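Local coordinates for nitrilotriacetate monooxygenase (Burkholderia pseudomallei, PDB 3SDO), which probably acts as a flavin-dependent monooxygenase of the NtaA/SnaA/DszA family, using FMN and molecular oxygen to oxidise its substrate, at residues Asn108-Phe113 with Gly202-Arg207; Ser115-Ser120 with Gly212-Phe217; Ser81-Leu86 with Ile93-Thr98. All blocks are in the same frame, centred on the assembly; numbering follows the deposited sequence.

Overall arrangement
The three contacts lie on the same side of a luciferase-like TIM barrel. Interaction 3 sets helix 79-88 on strand 94-100, while interactions 1 and 2 use successive turns of the next helix, 106-119. Interactions 1 and 2 have centres about 11 Å apart, interactions 2 and 3 about 10 Å, interactions 1 and 3 about 17 Å. Ile206 CD1 rests 3.5 Å from Ser115 CA, joining the first two, and Leu116 CD1 lies 3.6 Å from Leu83 O, joining the last two. Interaction 3 contains Thr98, a predicted FMN-binding residue. All three touch the second subunit, and Arg111 of interaction 1 makes a salt bridge to Asp61 of that subunit, also predicted to bind FMN.

Interaction 1 of 3, residues Asn108-Phe113 with Gly202-Arg207; sequences NVARQF and GPLNIR
The guanidinium of Arg111 has the amide of Asn205 over one face: ND2 stands 3.5 Å above the plane, displaced toward the rim, and the two planes are turned 65° apart, far from a flat stack. At the guanidinium edge, in its plane, water 1 accepts a hydrogen bond from Arg111 NH2 at 2.9 Å. The same water lies 3.0 Å from Asn205 OD1, one of several acceptors that compete for its protons. This links helix 106-119 of the luciferase-like TIM barrel to the long loop that runs from strand 199-200 to strand 215-218. The main partner of the Arg111 charge is Asp61 of the second subunit, in a salt bridge from NH2, so the contact also borders the dimer interface.

The arginine chain reaches the asparagine through a bend at chi3 (69°), which turns NE toward the amide and brings it 2.9 Å from Asn205 OD1. Tyr107, Ser167 and Trp168 hold the loop backbone by hydrogen bonds to Pro203 O, Leu204 N and Leu204 O. Below the polar end the contact is aliphatic. Leu204 points its CB at the helix and, with CG anti to the backbone N (chi1 -158°), brings CD1 against two helix side chains. One is Ala110, whose CB meets CD1 at 4.0 Å and CD2 at 4.2 Å, both branches of the leucine facing the methyl. The other is Arg111 itself, whose CG lies 3.5 Å from Leu204 CD1.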
ATOM      1  N   ASN A 108       9.184   5.289  -6.426  1.00 17.78           N
ATOM      2  CA  ASN A 108       8.374   4.723  -5.345  1.00 17.66           C
ATOM      3  C   ASN A 108       7.308   3.754  -5.873  1.00 17.55           C
ATOM      4  O   ASN A 108       7.058   2.720  -5.268  1.00 17.53           O
ATOM      5  CB  ASN A 108       7.683   5.836  -4.516  1.00 17.59           C
ATOM      6  CG  ASN A 108       8.667   6.645  -3.686  1.00 19.68           C
ATOM      7  OD1 ASN A 108       9.724   6.137  -3.304  1.00 19.21           O
ATOM      8  ND2 ASN A 108       8.330   7.914  -3.410  1.00 17.83           N
ATOM      9  N   VAL A 109       6.646   4.123  -6.968  1.00 17.17           N
ATOM     10  CA  VAL A 109       5.671   3.242  -7.598  1.00 16.69           C
ATOM     11  C   VAL A 109       6.317   1.929  -7.996  1.00 16.87           C
ATOM     12  O   VAL A 109       5.805   0.843  -7.696  1.00 16.81           O
ATOM     13  CB  VAL A 109       5.010   3.925  -8.819  1.00 16.91           C
ATOM     14  CG1 VAL A 109       4.107   2.920  -9.592  1.00 14.39           C
ATOM     15  CG2 VAL A 109       4.195   5.153  -8.343  1.00 17.60           C
ATOM     16  N   ALA A 110       7.451   2.023  -8.662  1.00 17.07           N
ATOM     17  CA  ALA A 110       8.164   0.835  -9.088  1.00 17.40           C
ATOM     18  C   ALA A 110       8.492  -0.095  -7.902  1.00 17.58           C
ATOM     19  O   ALA A 110       8.244  -1.317  -7.977  1.00 18.14           O
ATOM     20  CB  ALA A 110       9.421   1.231  -9.872  1.00 17.53           C
ATOM     21  N   ARG A 111       9.006   0.474  -6.814  1.00 17.50           N
ATOM     22  CA  ARG A 111       9.382  -0.314  -5.634  1.00 17.61           C
ATOM     23  C   ARG A 111       8.184  -0.928  -4.950  1.00 16.88           C
ATOM     24  O   ARG A 111       8.224  -2.094  -4.575  1.00 16.48           O
ATOM     25  CB  ARG A 111      10.120   0.539  -4.587  1.00 18.37           C
ATOM     26  CG  ARG A 111      11.538   0.974  -4.942  1.00 18.89           C
ATOM     27  CD  ARG A 111      12.212   1.602  -3.737  1.00 19.95           C
ATOM     28  NE  ARG A 111      12.502   0.623  -2.693  1.00 18.63           N
ATOM     29  CZ  ARG A 111      12.539   0.877  -1.387  1.00 19.32           C
ATOM     30  NH1 ARG A 111      12.259   2.082  -0.908  1.00 17.08           N
ATOM     31  NH2 ARG A 111      12.831  -0.103  -0.547  1.00 18.62           N
ATOM     32  N   GLN A 112       7.116  -0.156  -4.785  1.00 17.26           N
ATOM     33  CA  GLN A 112       5.985  -0.631  -4.012  1.00 17.22           C
ATOM     34  C   GLN A 112       5.257  -1.717  -4.761  1.00 17.02           C
ATOM     35  O   GLN A 112       4.977  -2.765  -4.181  1.00 17.33           O
ATOM     36  CB  GLN A 112       5.050   0.515  -3.577  1.00 17.52           C
ATOM     37  CG  GLN A 112       5.696   1.438  -2.563  1.00 18.07           C
ATOM     38  CD  GLN A 112       4.728   2.417  -1.933  1.00 18.98           C
ATOM     39  OE1 GLN A 112       3.840   2.942  -2.593  1.00 16.40           O
ATOM     40  NE2 GLN A 112       4.898   2.668  -0.639  1.00 18.18           N
ATOM     41  N   PHE A 113       5.005  -1.517  -6.056  1.00 17.44           N
ATOM     42  CA  PHE A 113       4.436  -2.589  -6.884  1.00 16.80           C
ATOM     43  C   PHE A 113       5.365  -3.810  -7.088  1.00 16.68           C
ATOM     44  O   PHE A 113       4.877  -4.945  -7.078  1.00 17.06           O
ATOM     45  CB  PHE A 113       3.916  -2.064  -8.237  1.00 16.84           C
ATOM     46  CG  PHE A 113       2.566  -1.434  -8.147  1.00 18.42           C
ATOM     47  CD1 PHE A 113       1.425  -2.217  -7.991  1.00 18.49           C
ATOM     48  CD2 PHE A 113       2.418  -0.067  -8.186  1.00 19.76           C
ATOM     49  CE1 PHE A 113       0.178  -1.638  -7.911  1.00 15.39           C
ATOM     50  CE2 PHE A 113       1.155   0.500  -8.083  1.00 19.96           C
ATOM     51  CZ  PHE A 113       0.040  -0.315  -7.933  1.00 17.60           C
ATOM     52  N   GLY A 202      18.191   5.330 -11.550  1.00 23.90           N
ATOM     53  CA  GLY A 202      18.158   3.903 -11.209  1.00 23.97           C
ATOM     54  C   GLY A 202      19.551   3.467 -10.786  1.00 24.06           C
ATOM     55  O   GLY A 202      20.417   4.307 -10.566  1.00 23.90           O
ATOM     56  N   PRO A 203      19.772   2.153 -10.616  1.00 24.07           N
ATOM     57  CA  PRO A 203      18.829   1.079 -10.771  1.00 23.35           C
ATOM     58  C   PRO A 203      17.843   1.004  -9.613  1.00 22.40           C
ATOM     59  O   PRO A 203      18.019   1.664  -8.582  1.00 22.36           O
ATOM     60  CB  PRO A 203      19.710  -0.177 -10.746  1.00 24.36           C
ATOM     61  CG  PRO A 203      21.125   0.278 -10.523  1.00 24.81           C
ATOM     62  CD  PRO A 203      21.047   1.678 -10.053  1.00 24.61           C
ATOM     63  N   LEU A 204      16.814   0.190  -9.802  1.00 21.30           N
ATOM     64  CA  LEU A 204      15.913  -0.184  -8.722  1.00 20.07           C
ATOM     65  C   LEU A 204      16.618  -1.119  -7.741  1.00 20.21           C
ATOM     66  O   LEU A 204      17.542  -1.859  -8.139  1.00 21.09           O
ATOM     67  CB  LEU A 204      14.693  -0.887  -9.309  1.00 19.49           C
ATOM     68  CG  LEU A 204      13.425  -0.890  -8.445  1.00 18.54           C
ATOM     69  CD1 LEU A 204      12.918   0.544  -8.150  1.00 17.95           C
ATOM     70  CD2 LEU A 204      12.328  -1.689  -9.112  1.00 15.78           C
ATOM     71  N   ASN A 205      16.161  -1.107  -6.478  1.00 19.51           N
ATOM     72  CA  ASN A 205      16.742  -1.938  -5.418  1.00 19.66           C
ATOM     73  C   ASN A 205      15.869  -3.142  -5.040  1.00 19.01           C
ATOM     74  O   ASN A 205      15.873  -3.608  -3.902  1.00 19.22           O
ATOM     75  CB  ASN A 205      17.133  -1.105  -4.184  1.00 20.12           C
ATOM     76  CG  ASN A 205      15.964  -0.391  -3.550  1.00 20.18           C
ATOM     77  OD1 ASN A 205      14.843  -0.445  -4.046  1.00 21.46           O
ATOM     78  ND2 ASN A 205      16.229   0.295  -2.444  1.00 19.18           N
ATOM     79  N   ILE A 206      15.151  -3.667  -6.027  1.00 18.55           N
ATOM     80  CA  ILE A 206      14.423  -4.923  -5.861  1.00 17.97           C
ATOM     81  C   ILE A 206      14.342  -5.624  -7.215  1.00 18.33           C
ATOM     82  O   ILE A 206      14.299  -4.977  -8.282  1.00 19.07           O
ATOM     83  CB  ILE A 206      13.041  -4.698  -5.245  1.00 17.13           C
ATOM     84  CG1 ILE A 206      12.373  -6.038  -4.932  1.00 18.73           C
ATOM     85  CG2 ILE A 206      12.177  -3.828  -6.180  1.00 15.66           C
ATOM     86  CD1 ILE A 206      11.084  -5.902  -4.098  1.00 16.49           C
ATOM     87  N   ARG A 207      14.350  -6.949  -7.158  1.00 18.29           N
ATOM     88  CA  ARG A 207      14.404  -7.795  -8.354  1.00 18.43           C
ATOM     89  C   ARG A 207      13.033  -7.949  -9.023  1.00 17.43           C
ATOM     90  O   ARG A 207      12.016  -7.420  -8.532  1.00 17.18           O
ATOM     91  CB  ARG A 207      14.950  -9.178  -7.983  1.00 18.36           C
ATOM     92  CG  ARG A 207      14.072  -9.970  -7.000  1.00 18.96           C
ATOM     93  CD  ARG A 207      14.422 -11.425  -7.062  1.00 19.85           C
ATOM     94  NE  ARG A 207      14.065 -11.976  -8.372  1.00 20.37           N
ATOM     95  CZ  ARG A 207      14.605 -13.049  -8.919  1.00 22.74           C
ATOM     96  NH1 ARG A 207      15.544 -13.739  -8.270  1.00 22.65           N
ATOM     97  NH2 ARG A 207      14.199 -13.445 -10.132  1.00 24.00           N
TER
HETATM   98  O   HOH W   1      13.130  -2.236  -2.422  1.00 13.62           O

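Interaction 2 of 3, residues Ser115-Ser120 with Gly212-Phe217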
ATOM      1  N   SER A 115       7.527  -4.923  -4.939  1.00 15.62           N
ATOM      2  CA  SER A 115       7.578  -5.590  -3.645  1.00 16.09           C
ATOM      3  C   SER A 115       6.296  -6.398  -3.441  1.00 15.59           C
ATOM      4  O   SER A 115       6.348  -7.558  -3.027  1.00 15.48           O
ATOM      5  CB  SER A 115       7.845  -4.559  -2.531  1.00 15.96           C
ATOM      6  OG  SER A 115       7.932  -5.121  -1.233  1.00 16.43           O
ATOM      7  N   LEU A 116       5.146  -5.801  -3.743  1.00 15.84           N
ATOM      8  CA  LEU A 116       3.889  -6.560  -3.755  1.00 15.41           C
ATOM      9  C   LEU A 116       3.995  -7.776  -4.686  1.00 15.28           C
ATOM     10  O   LEU A 116       3.599  -8.894  -4.316  1.00 15.71           O
ATOM     11  CB  LEU A 116       2.712  -5.655  -4.162  1.00 15.31           C
ATOM     12  CG  LEU A 116       1.352  -6.295  -4.470  1.00 15.24           C
ATOM     13  CD1 LEU A 116       0.757  -6.924  -3.175  1.00 12.46           C
ATOM     14  CD2 LEU A 116       0.390  -5.263  -5.119  1.00 15.40           C
ATOM     15  N   ASP A 117       4.567  -7.573  -5.865  1.00 14.93           N
ATOM     16  CA  ASP A 117       4.714  -8.643  -6.856  1.00 15.59           C
ATOM     17  C   ASP A 117       5.601  -9.758  -6.343  1.00 15.91           C
ATOM     18  O   ASP A 117       5.284 -10.936  -6.562  1.00 15.85           O
ATOM     19  CB  ASP A 117       5.278  -8.098  -8.188  1.00 16.24           C
ATOM     20  CG  ASP A 117       4.756  -8.842  -9.439  1.00 17.11           C
ATOM     21  OD1 ASP A 117       3.706  -9.508  -9.402  1.00 17.05           O
ATOM     22  OD2 ASP A 117       5.417  -8.717 -10.481  1.00 17.44           O
ATOM     23  N   LEU A 118       6.711  -9.412  -5.667  1.00 15.48           N
ATOM     24  CA  LEU A 118       7.630 -10.432  -5.166  1.00 16.07           C
ATOM     25  C   LEU A 118       7.017 -11.194  -3.967  1.00 15.79           C
ATOM     26  O   LEU A 118       7.087 -12.414  -3.885  1.00 15.89           O
ATOM     27  CB  LEU A 118       8.956  -9.807  -4.785  1.00 16.39           C
ATOM     28  CG  LEU A 118      10.155 -10.736  -4.696  1.00 19.33           C
ATOM     29  CD1 LEU A 118      10.499 -11.333  -6.080  1.00 21.43           C
ATOM     30  CD2 LEU A 118      11.358  -9.983  -4.124  1.00 16.76           C
ATOM     31  N   ILE A 119       6.392 -10.459  -3.050  1.00 15.49           N
ATOM     32  CA  ILE A 119       5.771 -11.070  -1.877  1.00 15.75           C
ATOM     33  C   ILE A 119       4.668 -12.042  -2.291  1.00 15.64           C
ATOM     34  O   ILE A 119       4.522 -13.122  -1.692  1.00 15.48           O
ATOM     35  CB  ILE A 119       5.188 -10.000  -0.924  1.00 15.02           C
ATOM     36  CG1 ILE A 119       6.328  -9.236  -0.249  1.00 15.69           C
ATOM     37  CG2 ILE A 119       4.252 -10.682   0.133  1.00 16.26           C
ATOM     38  CD1 ILE A 119       5.928  -7.882   0.415  1.00 14.48           C
ATOM     39  N   SER A 120       3.917 -11.653  -3.327  1.00 15.42           N
ATOM     40  CA  SER A 120       2.767 -12.393  -3.799  1.00 15.91           C
ATOM     41  C   SER A 120       3.113 -13.505  -4.794  1.00 16.49           C
ATOM     42  O   SER A 120       2.235 -14.216  -5.228  1.00 16.53           O
ATOM     43  CB  SER A 120       1.743 -11.435  -4.469  1.00 16.00           C
ATOM     44  OG  SER A 120       2.211 -10.917  -5.718  1.00 15.28           O
ATOM     45  N   GLY A 212       7.651 -11.533 -14.165  1.00 17.92           N
ATOM     46  CA  GLY A 212       8.548 -10.584 -14.854  1.00 18.19           C
ATOM     47  C   GLY A 212       8.358  -9.170 -14.352  1.00 18.14           C
ATOM     48  O   GLY A 212       9.257  -8.584 -13.730  1.00 18.97           O
ATOM     49  N   GLN A 213       7.178  -8.634 -14.639  1.00 17.65           N
ATOM     50  CA  GLN A 213       6.737  -7.350 -14.153  1.00 17.26           C
ATOM     51  C   GLN A 213       5.244  -7.415 -13.852  1.00 17.19           C
ATOM     52  O   GLN A 213       4.514  -8.253 -14.420  1.00 16.76           O
ATOM     53  CB  GLN A 213       6.896  -6.276 -15.228  1.00 17.62           C
ATOM     54  CG  GLN A 213       8.284  -6.088 -15.789  1.00 18.90           C
ATOM     55  CD  GLN A 213       8.335  -4.909 -16.760  1.00 20.86           C
ATOM     56  OE1 GLN A 213       7.293  -4.394 -17.202  1.00 19.50           O
ATOM     57  NE2 GLN A 213       9.540  -4.471 -17.082  1.00 21.18           N
ATOM     58  N   PRO A 214       4.764  -6.490 -13.010  1.00 16.23           N
ATOM     59  CA  PRO A 214       3.342  -6.431 -12.767  1.00 16.38           C
ATOM     60  C   PRO A 214       2.555  -6.108 -14.041  1.00 16.48           C
ATOM     61  O   PRO A 214       3.083  -5.459 -14.950  1.00 16.41           O
ATOM     62  CB  PRO A 214       3.203  -5.303 -11.742  1.00 16.43           C
ATOM     63  CG  PRO A 214       4.517  -5.161 -11.114  1.00 16.16           C
ATOM     64  CD  PRO A 214       5.525  -5.589 -12.116  1.00 16.92           C
ATOM     65  N   VAL A 215       1.323  -6.599 -14.101  1.00 16.03           N
ATOM     66  CA  VAL A 215       0.431  -6.386 -15.247  1.00 16.26           C
ATOM     67  C   VAL A 215      -0.138  -4.942 -15.249  1.00 17.27           C
ATOM     68  O   VAL A 215      -0.551  -4.399 -14.188  1.00 17.07           O
ATOM     69  CB  VAL A 215      -0.703  -7.417 -15.235  1.00 15.94           C
ATOM     70  CG1 VAL A 215      -1.619  -7.269 -16.465  1.00 15.00           C
ATOM     71  CG2 VAL A 215      -0.109  -8.841 -15.180  1.00 16.58           C
ATOM     72  N   ILE A 216      -0.129  -4.309 -16.419  1.00 16.78           N
ATOM     73  CA  ILE A 216      -0.628  -2.942 -16.528  1.00 17.00           C
ATOM     74  C   ILE A 216      -2.088  -2.945 -16.969  1.00 17.49           C
ATOM     75  O   ILE A 216      -2.436  -3.478 -18.043  1.00 17.56           O
ATOM     76  CB  ILE A 216       0.200  -2.095 -17.525  1.00 17.62           C
ATOM     77  CG1 ILE A 216       1.675  -2.087 -17.143  1.00 17.99           C
ATOM     78  CG2 ILE A 216      -0.335  -0.644 -17.612  1.00 16.36           C
ATOM     79  CD1 ILE A 216       1.982  -1.708 -15.700  1.00 17.39           C
ATOM     80  N   PHE A 217      -2.921  -2.345 -16.120  1.00 17.44           N
ATOM     81  CA  PHE A 217      -4.323  -2.084 -16.385  1.00 17.24           C
ATOM     82  C   PHE A 217      -4.490  -0.598 -16.674  1.00 18.77           C
ATOM     83  O   PHE A 217      -3.786   0.247 -16.098  1.00 17.72           O
ATOM     84  CB  PHE A 217      -5.174  -2.461 -15.165  1.00 17.76           C
ATOM     85  CG  PHE A 217      -5.372  -3.939 -14.998  1.00 15.22           C
ATOM     86  CD1 PHE A 217      -4.335  -4.748 -14.617  1.00 16.03           C
ATOM     87  CD2 PHE A 217      -6.613  -4.502 -15.203  1.00 18.17           C
ATOM     88  CE1 PHE A 217      -4.522  -6.090 -14.461  1.00 15.68           C
ATOM     89  CE2 PHE A 217      -6.812  -5.856 -15.087  1.00 16.96           C
ATOM     90  CZ  PHE A 217      -5.768  -6.650 -14.729  1.00 17.05           C
TER
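Asp117 and Pro214 bring helix 106-119 against the entry to strand 215-218, and nearly all of the buried surface belongs to this pair. The carboxylate approaches the proline from above: Asp117 OD2 stands almost perpendicularly over the peptide nitrogen, 3.4 Å from Pro214 N, which carries no hydrogen to share. From there it also meets the ring carbon Pro214 CD at 3.5 Å, while Asp117 CG and Pro214 CG come within 4.1 Å. The touch is therefore van der Waals in kind, with the oxygen set against a flat peptide group instead of bonded to it.

What the carboxylate is bonded to lies just outside the two segments. OD2 takes a hydrogen bond from Ser209 OG, and OD1 receives both Gln211 NE2 and the backbone N of Ala124. These partners fix the rotation of the group and would be expected to ease the burial of its charge. The torsion at chi1 (-147°) lies well away from a staggered value, carrying the carboxylate across to this position between the loop and the start of strand 124-129.

Gln213 adds a smaller share through its backbone, Asp117 OD2 lying 3.6 Å from Gln213 C. Its CB points away from the helix, and NE2 is hydrogen-bonded to Asp166 OD1, while Gln213 O accepts from Arg432 NH2.

Beyond the proline the chain enters the parallel barrel sheet, with strand 215-218 between strands 124-129 and 235-238. Trp165 of helix 150-165 and Ala124 of strand 124-129 also touch Pro214, and Leu116 on helix 106-119 leans on Leu83 and Ser84 of helix 79-88.

Interaction 3 of 3, residues Ser81-Leu86 with Ile93-Thr98; sequences SLLSAL and IGLVGT
Leu83 and Leu95 face each other between helix 79-88 and strand 94-100, their side chains running past one another in opposite directions. Along the helix, Leu83 is the first residue to reach the strand and does most of the work. Its CG lies anti to the carbonyl carbon (chi1 -74°), directing the methyl fork down onto the strand with the two methyls spread along it. CD1 lies against the Val96-Gly97 peptide, 3.5 Å from Val96 C and likewise 3.5 Å from Gly97 N. Gly97 has no side chain on this surface, and the methyl can settle directly on the backbone. The other branch, CD2, packs against Leu95 CB at 3.9 Å and touches the outer end of the same side chain, Leu95 CD2, at 4.1 Å. In return Leu95 CD1 passes 4.0 Å from the carbonyl oxygen of Leu83.

Segments 81-86 and 94-98 run nearly antiparallel, 172° between their N-to-C directions, with axes 8.8 Å apart at closest approach. With strand 56-59, which pairs in parallel with 94-100, they make a beta-alpha-beta crossover of the TIM barrel, the helix lying on the outside of the sheet. Ile59 on the first of these strands also touches Leu83. The next helix side chain, Ser84, turns its CB away from the strand, and its OG bonds back to Ile80 O within the helix.

One turn on from Leu83, Leu86 points to the strand again, but meets it more loosely: its CB comes 4.4 Å from Leu95 CD2. Val43 of helix 39-51 also touches the Leu86 side chain. Next along the strand after Gly97, Thr98 is a predicted FMN-binding residue whose OG1 is hydrogen-bonded to Asn127 ND2.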
ATOM      1  N   SER A  81      -0.851  -1.157   0.751  1.00 17.08           N
ATOM      2  CA  SER A  81      -1.026  -1.788   2.048  1.00 17.25           C
ATOM      3  C   SER A  81      -2.112  -2.876   2.006  1.00 16.51           C
ATOM      4  O   SER A  81      -1.892  -3.996   2.463  1.00 15.54           O
ATOM      5  CB  SER A  81      -1.358  -0.775   3.156  1.00 18.30           C
ATOM      6  OG  SER A  81      -2.468   0.057   2.832  1.00 20.19           O
ATOM      7  N   LEU A  82      -3.283  -2.549   1.469  1.00 15.88           N
ATOM      8  CA  LEU A  82      -4.385  -3.522   1.451  1.00 16.10           C
ATOM      9  C   LEU A  82      -4.011  -4.769   0.640  1.00 15.82           C
ATOM     10  O   LEU A  82      -4.218  -5.903   1.088  1.00 16.61           O
ATOM     11  CB  LEU A  82      -5.683  -2.877   0.915  1.00 15.31           C
ATOM     12  CG  LEU A  82      -6.906  -3.806   0.756  1.00 15.98           C
ATOM     13  CD1 LEU A  82      -7.347  -4.465   2.053  1.00 16.22           C
ATOM     14  CD2 LEU A  82      -8.077  -3.036   0.118  1.00 13.20           C
ATOM     15  N   LEU A  83      -3.444  -4.563  -0.543  1.00 16.07           N
ATOM     16  CA  LEU A  83      -3.146  -5.677  -1.431  1.00 16.30           C
ATOM     17  C   LEU A  83      -2.025  -6.570  -0.879  1.00 16.17           C
ATOM     18  O   LEU A  83      -2.048  -7.796  -1.057  1.00 15.39           O
ATOM     19  CB  LEU A  83      -2.796  -5.146  -2.822  1.00 16.58           C
ATOM     20  CG  LEU A  83      -4.017  -4.635  -3.606  1.00 18.43           C
ATOM     21  CD1 LEU A  83      -3.551  -3.959  -4.910  1.00 18.74           C
ATOM     22  CD2 LEU A  83      -5.027  -5.753  -3.916  1.00 17.53           C
ATOM     23  N   SER A  84      -1.089  -5.959  -0.158  1.00 15.63           N
ATOM     24  CA  SER A  84       0.044  -6.680   0.402  1.00 15.53           C
ATOM     25  C   SER A  84      -0.432  -7.591   1.548  1.00 15.69           C
ATOM     26  O   SER A  84      -0.022  -8.739   1.656  1.00 15.27           O
ATOM     27  CB  SER A  84       1.105  -5.687   0.895  1.00 15.59           C
ATOM     28  OG  SER A  84       1.684  -4.949  -0.177  1.00 14.99           O
ATOM     29  N   ALA A  85      -1.327  -7.064   2.388  1.00 15.69           N
ATOM     30  CA  ALA A  85      -1.976  -7.851   3.440  1.00 15.63           C
ATOM     31  C   ALA A  85      -2.843  -8.998   2.834  1.00 15.52           C
ATOM     32  O   ALA A  85      -2.789 -10.121   3.302  1.00 15.47           O
ATOM     33  CB  ALA A  85      -2.811  -6.915   4.370  1.00 15.48           C
ATOM     34  N   LEU A  86      -3.614  -8.706   1.786  1.00 15.62           N
ATOM     35  CA  LEU A  86      -4.447  -9.711   1.127  1.00 15.78           C
ATOM     36  C   LEU A  86      -3.608 -10.830   0.471  1.00 16.09           C
ATOM     37  O   LEU A  86      -4.013 -12.005   0.490  1.00 16.92           O
ATOM     38  CB  LEU A  86      -5.369  -9.074   0.056  1.00 15.01           C
ATOM     39  CG  LEU A  86      -6.538  -8.230   0.589  1.00 14.39           C
ATOM     40  CD1 LEU A  86      -7.302  -7.643  -0.556  1.00 13.36           C
ATOM     41  CD2 LEU A  86      -7.455  -9.055   1.481  1.00 12.45           C
ATOM     42  N   ILE A  93      -5.193 -15.628  -6.511  1.00 18.24           N
ATOM     43  CA  ILE A  93      -5.905 -14.503  -7.093  1.00 17.08           C
ATOM     44  C   ILE A  93      -4.972 -13.304  -7.337  1.00 16.49           C
ATOM     45  O   ILE A  93      -4.111 -12.976  -6.513  1.00 17.39           O
ATOM     46  CB  ILE A  93      -7.138 -14.127  -6.276  1.00 16.71           C
ATOM     47  CG1 ILE A  93      -8.074 -13.205  -7.071  1.00 16.64           C
ATOM     48  CG2 ILE A  93      -6.734 -13.452  -4.953  1.00 16.70           C
ATOM     49  CD1 ILE A  93      -9.508 -13.139  -6.489  1.00 17.64           C
ATOM     50  N   GLY A  94      -5.128 -12.663  -8.482  1.00 15.21           N
ATOM     51  CA  GLY A  94      -4.353 -11.462  -8.785  1.00 14.98           C
ATOM     52  C   GLY A  94      -4.727 -10.292  -7.896  1.00 14.92           C
ATOM     53  O   GLY A  94      -5.799 -10.255  -7.289  1.00 14.31           O
ATOM     54  N   LEU A  95      -3.812  -9.339  -7.799  1.00 15.27           N
ATOM     55  CA  LEU A  95      -3.909  -8.247  -6.826  1.00 15.14           C
ATOM     56  C   LEU A  95      -3.618  -6.962  -7.560  1.00 15.37           C
ATOM     57  O   LEU A  95      -2.449  -6.587  -7.721  1.00 15.19           O
ATOM     58  CB  LEU A  95      -2.884  -8.471  -5.716  1.00 15.11           C
ATOM     59  CG  LEU A  95      -3.012  -9.821  -5.021  1.00 15.61           C
ATOM     60  CD1 LEU A  95      -1.706 -10.153  -4.239  1.00 15.80           C
ATOM     61  CD2 LEU A  95      -4.238  -9.812  -4.098  1.00 13.65           C
ATOM     62  N   VAL A  96      -4.681  -6.295  -8.002  1.00 15.46           N
ATOM     63  CA  VAL A  96      -4.561  -5.157  -8.882  1.00 16.00           C
ATOM     64  C   VAL A  96      -4.958  -3.891  -8.129  1.00 17.24           C
ATOM     65  O   VAL A  96      -6.055  -3.807  -7.556  1.00 16.92           O
ATOM     66  CB  VAL A  96      -5.442  -5.339 -10.107  1.00 15.85           C
ATOM     67  CG1 VAL A  96      -5.355  -4.108 -11.039  1.00 16.19           C
ATOM     68  CG2 VAL A  96      -5.044  -6.633 -10.838  1.00 13.97           C
ATOM     69  N   GLY A  97      -4.064  -2.911  -8.163  1.00 17.43           N
ATOM     70  CA  GLY A  97      -4.248  -1.674  -7.444  1.00 18.47           C
ATOM     71  C   GLY A  97      -4.106  -0.412  -8.249  1.00 18.44           C
ATOM     72  O   GLY A  97      -3.202  -0.260  -9.073  1.00 18.00           O
ATOM     73  N   THR A  98      -5.007   0.525  -8.003  1.00 19.47           N
ATOM     74  CA  THR A  98      -4.902   1.843  -8.624  1.00 19.50           C
ATOM     75  C   THR A  98      -3.794   2.702  -8.000  1.00 19.49           C
ATOM     76  O   THR A  98      -3.643   2.760  -6.788  1.00 18.38           O
ATOM     77  CB  THR A  98      -6.254   2.595  -8.544  1.00 20.40           C
ATOM     78  OG1 THR A  98      -7.195   1.957  -9.407  1.00 23.33           O
ATOM     79  CG2 THR A  98      -6.115   4.058  -8.958  1.00 19.74           C
TER